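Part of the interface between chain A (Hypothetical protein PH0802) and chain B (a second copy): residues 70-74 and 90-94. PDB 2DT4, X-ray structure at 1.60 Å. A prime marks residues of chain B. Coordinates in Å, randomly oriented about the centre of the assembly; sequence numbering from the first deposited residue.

Chain A (70-74) YELIS
Chain B (90-94) AHVSL

Both stretches are β-strands running on beyond the residues given here, and they cross rather than pair: their N-to-C directions lie 73° apart, with a signed crossing angle of -73° and a closest axial approach of 5.9 Å. The register is set by Ile73 and His91′, whose CA atoms lie 5.1 Å apart. Strand 90-94 keeps regular β torsions, from -144/156 at Ala90′ to -126/130 at Leu94′. The other strand is less even: Tyr70 is extended at -124/137, Glu71 and Leu72 take -65/128 and -86/92, Ile73 turns to -75/-40, and Ser74 is extended again at -149/141.

No direct hydrogen bond across the crossing is clear, but one water links the backbones. It donates to Ile73 O at 2.8 Å and to His91′ O at 3.0 Å, bridging two carbonyls at the point of closest register.

The van der Waals packing centres on Ile73 (chi1 -66°, m; chi2 166°, t). Its CB points sideways, and the branched side chain lays the CG2 methyl against backbone, 3.3 Å from Val92′ O and 3.7 Å from Ser93′ N, and 3.8 Å from Ser93′ CB. The short side chain of Ser93′ points its CB toward the partner (chi1 64°, p), and this CB packs against the methyl, while its OG is hydrogen-bonded elsewhere in the structure. Val92′ (chi1 -71°, m) points away, so it meets Ile73 through its backbone.

His91′ (chi1 -75°, m; chi2 -130°) points its CB toward strand 70-74, and this CB lies 3.5 Å from Ile73 O. ND1 is modelled 3.4 Å from Leu72 O, obliquely placed. Glu71 (chi1 -64°, m; chi2 -74°, m; chi3 154°) points its CB toward the partner strand; its OE2 lies at the ring edge, and both carboxylate oxygens are hydrogen-bonded elsewhere in the structure. The imidazole's orientation is uncertain. Together the stretches bury 255 Å².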

# COMPACT_ATOMS: atom_id res chain seq x y z
N TYR A 70 10.24 13.60 -6.64
CA TYR A 70 9.59 12.39 -7.09
C TYR A 70 8.25 12.26 -6.40
O TYR A 70 8.15 12.45 -5.16
CB TYR A 70 10.45 11.16 -6.78
CG TYR A 70 11.59 10.92 -7.74
CD1 TYR A 70 12.77 11.68 -7.69
CD2 TYR A 70 11.49 9.91 -8.69
CE1 TYR A 70 13.83 11.43 -8.61
CE2 TYR A 70 12.52 9.66 -9.59
CZ TYR A 70 13.67 10.43 -9.55
OH TYR A 70 14.69 10.18 -10.46
N GLU A 71 7.22 11.89 -7.15
CA GLU A 71 5.94 11.55 -6.55
C GLU A 71 6.11 10.29 -5.68
O GLU A 71 6.66 9.26 -6.14
CB GLU A 71 4.81 11.36 -7.58
CG GLU A 71 4.48 12.63 -8.37
CD GLU A 71 3.70 13.68 -7.58
OE1 GLU A 71 3.79 14.89 -7.90
OE2 GLU A 71 2.96 13.33 -6.64
N LEU A 72 5.68 10.37 -4.44
CA LEU A 72 5.72 9.24 -3.51
C LEU A 72 4.44 8.45 -3.75
O LEU A 72 3.40 8.76 -3.22
CB LEU A 72 5.82 9.78 -2.07
CG LEU A 72 6.45 8.96 -0.92
CD1 LEU A 72 5.83 9.21 0.43
CD2 LEU A 72 6.90 7.53 -1.17
N ILE A 73 4.54 7.46 -4.64
CA ILE A 73 3.40 6.70 -5.10
C ILE A 73 2.94 5.72 -4.03
O ILE A 73 1.75 5.61 -3.76
CB ILE A 73 3.74 5.98 -6.41
CG1 ILE A 73 3.99 6.99 -7.53
CG2 ILE A 73 2.71 4.86 -6.75
CD1 ILE A 73 4.65 6.40 -8.75
N SER A 74 3.90 5.11 -3.37
CA SER A 74 3.59 4.25 -2.24
C SER A 74 4.71 4.30 -1.25
O SER A 74 5.84 4.27 -1.65
CB SER A 74 3.37 2.80 -2.67
OG SER A 74 4.52 2.19 -3.20
N ALA B 90 -5.39 10.17 -4.21
CA ALA B 90 -4.67 8.90 -4.28
C ALA B 90 -3.55 8.89 -5.30
O ALA B 90 -3.57 9.64 -6.27
CB ALA B 90 -5.62 7.77 -4.60
N HIS B 91 -2.58 8.02 -5.08
CA HIS B 91 -1.47 7.78 -6.02
C HIS B 91 -1.54 6.34 -6.45
O HIS B 91 -2.02 5.48 -5.71
CB HIS B 91 -0.10 8.03 -5.38
CG HIS B 91 0.22 9.49 -5.20
ND1 HIS B 91 1.41 10.04 -5.62
CD2 HIS B 91 -0.51 10.51 -4.71
CE1 HIS B 91 1.42 11.32 -5.33
NE2 HIS B 91 0.27 11.64 -4.77
N VAL B 92 -1.11 6.11 -7.69
CA VAL B 92 -1.20 4.73 -8.24
C VAL B 92 0.10 4.32 -8.90
O VAL B 92 0.83 5.15 -9.44
CB VAL B 92 -2.34 4.62 -9.29
CG1 VAL B 92 -3.69 4.70 -8.63
CG2 VAL B 92 -2.17 5.65 -10.39
N SER B 93 0.32 3.00 -8.90
CA SER B 93 1.41 2.39 -9.64
C SER B 93 0.64 1.44 -10.58
O SER B 93 -0.34 0.78 -10.17
CB SER B 93 2.48 1.69 -8.83
OG SER B 93 1.96 0.62 -8.18
N LEU B 94 1.03 1.54 -11.85
CA LEU B 94 0.35 0.86 -12.93
C LEU B 94 1.29 0.02 -13.77
O LEU B 94 2.35 0.51 -14.23
CB LEU B 94 -0.19 1.99 -13.77
CG LEU B 94 -1.21 2.92 -13.12
CD1 LEU B 94 -1.41 4.10 -13.98
CD2 LEU B 94 -2.51 2.26 -12.84
O HOH W 1 0.04 3.62 -4.70